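Local coordinates for amino acid ABC transporter, periplasmic amino acid-binding protein (Brucella ovis, PDB 4Z9N) that binds glutathione in the periplasm and, as a family 3 solute-binding protein, probably delivers it or related amino acid derivatives to an ABC transporter, at residues Ala53-Gly58 / Leu275-Asp280; Gly311-Trp316 / Gly320-Ile325. All coordinates share one frame; numbering follows the deposited sequence.

Interaction 1 (Ala53-Gly58 / Leu275-Asp280); sequences ASAIFG and LGLDKD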
# COMPACT_ATOMS: atom_id res chain seq x y z
N ALA D 53 5.31 4.95 -19.82
CA ALA D 53 5.35 5.43 -21.19
C ALA D 53 4.38 4.66 -22.08
O ALA D 53 3.75 5.25 -22.98
CB ALA D 53 6.77 5.34 -21.74
N SER D 54 4.24 3.36 -21.84
CA SER D 54 3.31 2.57 -22.66
C SER D 54 1.87 2.94 -22.37
O SER D 54 1.06 3.07 -23.27
CB SER D 54 3.52 1.07 -22.44
OG SER D 54 4.88 0.70 -22.57
N ALA D 55 1.56 3.13 -21.09
CA ALA D 55 0.23 3.59 -20.68
C ALA D 55 -0.21 4.86 -21.41
O ALA D 55 -1.38 5.04 -21.73
CB ALA D 55 0.20 3.82 -19.17
N ILE D 56 0.75 5.75 -21.65
CA ILE D 56 0.45 7.07 -22.16
C ILE D 56 0.53 7.12 -23.67
O ILE D 56 -0.35 7.66 -24.33
CB ILE D 56 1.39 8.12 -21.55
CG1 ILE D 56 1.22 8.17 -20.03
CG2 ILE D 56 1.16 9.50 -22.17
CD1 ILE D 56 2.27 9.04 -19.33
N PHE D 57 1.61 6.54 -24.21
CA PHE D 57 1.93 6.69 -25.62
C PHE D 57 1.73 5.41 -26.43
O PHE D 57 1.78 5.45 -27.65
CB PHE D 57 3.39 7.16 -25.79
CG PHE D 57 3.68 8.49 -25.17
CD1 PHE D 57 3.20 9.66 -25.75
CD2 PHE D 57 4.44 8.59 -24.02
CE1 PHE D 57 3.47 10.90 -25.18
CE2 PHE D 57 4.72 9.83 -23.45
CZ PHE D 57 4.23 10.98 -24.03
N GLY D 58 1.51 4.28 -25.75
CA GLY D 58 1.43 3.01 -26.44
C GLY D 58 2.76 2.58 -27.06
O GLY D 58 2.79 1.81 -28.02
N LEU D 275 -8.98 8.28 -16.26
CA LEU D 275 -7.58 8.34 -15.84
C LEU D 275 -6.80 9.32 -16.72
O LEU D 275 -5.68 9.70 -16.39
CB LEU D 275 -6.98 6.93 -15.90
CG LEU D 275 -5.57 6.64 -15.39
CD1 LEU D 275 -5.48 6.97 -13.92
CD2 LEU D 275 -5.21 5.18 -15.66
N GLY D 276 -7.40 9.75 -17.83
CA GLY D 276 -6.75 10.67 -18.74
C GLY D 276 -6.08 9.96 -19.90
O GLY D 276 -5.38 10.57 -20.70
N LEU D 277 -6.31 8.65 -19.98
CA LEU D 277 -5.67 7.82 -21.00
C LEU D 277 -6.73 7.26 -21.94
O LEU D 277 -7.87 7.70 -21.92
CB LEU D 277 -4.89 6.70 -20.33
CG LEU D 277 -3.91 7.14 -19.23
CD1 LEU D 277 -3.20 5.93 -18.69
CD2 LEU D 277 -2.90 8.16 -19.78
N ASP D 278 -6.34 6.29 -22.77
CA ASP D 278 -7.28 5.66 -23.70
C ASP D 278 -7.91 4.43 -23.08
O ASP D 278 -7.45 3.95 -22.05
CB ASP D 278 -6.57 5.29 -25.01
CG ASP D 278 -5.98 6.50 -25.70
OD1 ASP D 278 -6.64 7.56 -25.69
OD2 ASP D 278 -4.87 6.39 -26.25
N LYS D 279 -8.98 3.92 -23.69
CA LYS D 279 -9.72 2.82 -23.07
C LYS D 279 -8.85 1.58 -22.91
O LYS D 279 -9.02 0.81 -21.96
CB LYS D 279 -10.97 2.49 -23.88
N ASP D 280 -7.90 1.38 -23.81
CA ASP D 280 -7.08 0.18 -23.77
C ASP D 280 -5.72 0.41 -23.11
O ASP D 280 -4.74 -0.23 -23.48
CB ASP D 280 -6.89 -0.38 -25.18
CG ASP D 280 -6.20 0.60 -26.13
OD1 ASP D 280 -6.10 1.79 -25.79
OD2 ASP D 280 -5.74 0.16 -27.21
O HOH W 1 -3.50 5.48 -23.31
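L277 reaches across to the last turn of helix 44-57 and meets it with both branches of its forked end. L277 CD1 lies 4.0 Å from A55 CB, while L277 CD2 comes within 4.1 Å of I56 CG1. The two methyls thus divide the helix surface between neighbouring residues, and the carbonyl oxygen of A55 faces the fork, with A55 O 3.7 Å from L277 CD1. L277 sets CG anti to its own carbonyl carbon (chi1 -51°), and a second torsion near 180° carries CD1 onward in an extended line toward the helix. The small side chain of A55 suits this place because it lets the leucine close on the backbone. I56 starts away from the contact and offers only the flank of its CG1 branch, which crosses L277 at a slant; its other branch, I56 CG2, lies 3.7 Å above the centre of the F57 ring.

The receiving segment is the connection between helices 271-274 and 281-289. G276, with positive phi, ends helix 271-274 in a Schellman motif, a conformation that glycine takes easily, and D280 occupies the N-cap position of helix 281-289. In this solute-binding protein fold the contact therefore joins the C-terminal end of helix 44-57 to the helices that follow much later in the chain. I56 also packs on L12 and V15 of helix 11-18 and on W224, while A55 touches T231 and I285.

Polar atoms are handled by a water. It donates to A55 O at 2.7 Å and accepts from D278 N at 3.0 Å, so a carbonyl in the last turn of the helix and a loop amide are satisfied together. The carboxylate of D278 swings closer than its CB would suggest, and D278 OD2 takes a weak bond from the same water at 3.4 Å.

Interaction 2 (Gly311-Trp316 / Gly320-Ile325); sequences GLNAQW and GLQYGI
The ring of Y323 turns an edge toward the face of W316, a T-shaped pair with planes at 65° and centroids 4.8 Å apart, measured to the five-membered ring of the indole. Y323 CD2 does the touching, 3.5 Å from W316 CG and offset toward the rim of the indole. W316 places CG between its backbone N and carbonyl carbon (chi1 66°), which turns one face of the indole to Y323. The in-plane edge of the indole meets Q322 O.

L312 and L321 run side by side in the same direction, with L312 CD2 and L321 CD1 3.9 Å apart. N313 and Q322 are likewise alongside each other, their amide planes 33° apart. Q322 bends at chi2, bringing Q322 NE2 to N313 OD1 at 3.2 Å; the acceptor lies near the plane of the Q322 amide.

The backbones pass alongside each other in the same direction and share a single parallel bridge, Q315 with Q322, made by Q322 N to A314 O and W316 N to Q322 O, the latter 2.9 Å long. L321 N reaches L312 O at 2.8 Å. G320 suits its place because a side chain would run into A314 O; its CA instead makes a CA-H...O contact with that oxygen. A water donates to Q315 OE1 and accepts from G324 N.

Around this pairing, N313 OD1 accepts from Y109 N and Q322 NE2 donates to I106 O, both in strand 101-117, whereas Q315 NE2 bonds to E239 and L236 O and W316 NE1 to E240 of helix 222-240. Y323 also stacks edge-to-face with Y109 of the second subunit.

With backbone bonds joining the two passes, two amide side chains bonded to the strand and a third to the helix, the chemistry implies that this C-terminal loop is probably held firmly against both.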
# COMPACT_ATOMS: atom_id res chain seq x y z
N GLY D 311 9.48 -13.84 -2.85
CA GLY D 311 9.42 -13.50 -1.44
C GLY D 311 8.32 -12.53 -1.10
O GLY D 311 7.15 -12.78 -1.38
N LEU D 312 8.69 -11.38 -0.54
CA LEU D 312 7.70 -10.37 -0.17
C LEU D 312 7.01 -9.82 -1.39
O LEU D 312 5.93 -9.25 -1.29
CB LEU D 312 8.36 -9.21 0.59
CG LEU D 312 8.98 -9.55 1.93
CD1 LEU D 312 9.65 -8.28 2.50
CD2 LEU D 312 7.91 -10.08 2.86
N ASN D 313 7.65 -9.95 -2.56
CA ASN D 313 7.09 -9.36 -3.76
C ASN D 313 6.31 -10.37 -4.58
O ASN D 313 5.93 -10.09 -5.72
CB ASN D 313 8.20 -8.71 -4.57
CG ASN D 313 8.82 -7.57 -3.81
OD1 ASN D 313 8.16 -6.56 -3.56
ND2 ASN D 313 10.05 -7.77 -3.33
N ALA D 314 6.03 -11.52 -3.99
CA ALA D 314 5.04 -12.42 -4.57
C ALA D 314 3.68 -11.75 -4.47
O ALA D 314 3.47 -10.85 -3.65
CB ALA D 314 5.03 -13.79 -3.87
N GLN D 315 2.76 -12.18 -5.31
CA GLN D 315 1.36 -11.78 -5.21
C GLN D 315 0.81 -12.04 -3.81
O GLN D 315 1.20 -13.00 -3.14
CB GLN D 315 0.53 -12.54 -6.25
CG GLN D 315 0.67 -12.02 -7.69
CD GLN D 315 -0.07 -10.72 -7.94
OE1 GLN D 315 -1.07 -10.42 -7.28
NE2 GLN D 315 0.39 -9.96 -8.93
N TRP D 316 -0.14 -11.20 -3.41
CA TRP D 316 -0.80 -11.29 -2.11
C TRP D 316 -1.44 -12.66 -1.87
O TRP D 316 -1.45 -13.16 -0.74
CB TRP D 316 -1.85 -10.18 -2.01
CG TRP D 316 -2.99 -10.37 -2.99
CD1 TRP D 316 -3.01 -10.06 -4.32
CD2 TRP D 316 -4.26 -10.95 -2.69
NE1 TRP D 316 -4.23 -10.41 -4.87
CE2 TRP D 316 -5.01 -10.96 -3.88
CE3 TRP D 316 -4.84 -11.46 -1.51
CZ2 TRP D 316 -6.33 -11.46 -3.94
CZ3 TRP D 316 -6.14 -11.96 -1.57
CH2 TRP D 316 -6.87 -11.96 -2.78
N GLY D 320 2.84 -13.34 -0.71
CA GLY D 320 3.57 -12.10 -0.67
C GLY D 320 2.75 -10.89 -0.24
O GLY D 320 1.66 -11.04 0.30
N LEU D 321 3.29 -9.71 -0.51
CA LEU D 321 2.67 -8.44 -0.11
C LEU D 321 2.08 -7.64 -1.28
O LEU D 321 1.42 -6.61 -1.07
CB LEU D 321 3.70 -7.55 0.60
CG LEU D 321 4.38 -8.12 1.84
CD1 LEU D 321 5.38 -7.11 2.44
CD2 LEU D 321 3.31 -8.51 2.89
N GLN D 322 2.32 -8.09 -2.52
CA GLN D 322 1.96 -7.24 -3.65
C GLN D 322 0.50 -7.41 -3.98
O GLN D 322 0.05 -8.50 -4.38
CB GLN D 322 2.84 -7.52 -4.88
CG GLN D 322 4.29 -7.05 -4.72
CD GLN D 322 4.43 -5.54 -4.87
OE1 GLN D 322 3.46 -4.82 -5.10
NE2 GLN D 322 5.65 -5.04 -4.71
N TYR D 323 -0.25 -6.33 -3.82
CA TYR D 323 -1.71 -6.39 -3.89
C TYR D 323 -2.23 -5.37 -4.88
O TYR D 323 -2.13 -4.18 -4.64
CB TYR D 323 -2.29 -6.15 -2.49
CG TYR D 323 -3.80 -6.23 -2.33
CD1 TYR D 323 -4.60 -5.10 -2.53
CD2 TYR D 323 -4.42 -7.40 -1.88
CE1 TYR D 323 -5.97 -5.15 -2.34
CE2 TYR D 323 -5.80 -7.46 -1.67
CZ TYR D 323 -6.56 -6.33 -1.91
OH TYR D 323 -7.91 -6.36 -1.69
N GLY D 324 -2.76 -5.84 -6.00
CA GLY D 324 -3.28 -4.91 -6.99
C GLY D 324 -4.64 -4.40 -6.54
O GLY D 324 -5.58 -5.17 -6.35
N ILE D 325 -4.74 -3.09 -6.36
CA ILE D 325 -5.99 -2.47 -5.96
C ILE D 325 -6.96 -2.65 -7.12
O ILE D 325 -6.54 -2.60 -8.27
CB ILE D 325 -5.74 -0.99 -5.55
CG1 ILE D 325 -4.71 -0.93 -4.42
CG2 ILE D 325 -7.01 -0.29 -5.10
CD1 ILE D 325 -4.24 0.47 -4.13
O HOH W 2 -2.85 -8.36 -7.45

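Overall arrangement
Both contacts are largely buried, but they differ in make-up. Interaction 1 is small and apolar, joining residues far apart in sequence, with one water serving the polar atoms between them; interaction 2 buries about four times the area and is rich in direct hydrogen bonds, as fits two irregular segments that lie close in sequence. The centres of interaction 1 and interaction 2 are about 24 Å apart, and the two do not touch. Helix 222-240 borders both, through T231 and W224 in interaction 1 and L236 and E240 in interaction 2. Interaction 2 also lies against the second subunit at several residues, whereas interaction 1 meets that subunit through L275 alone.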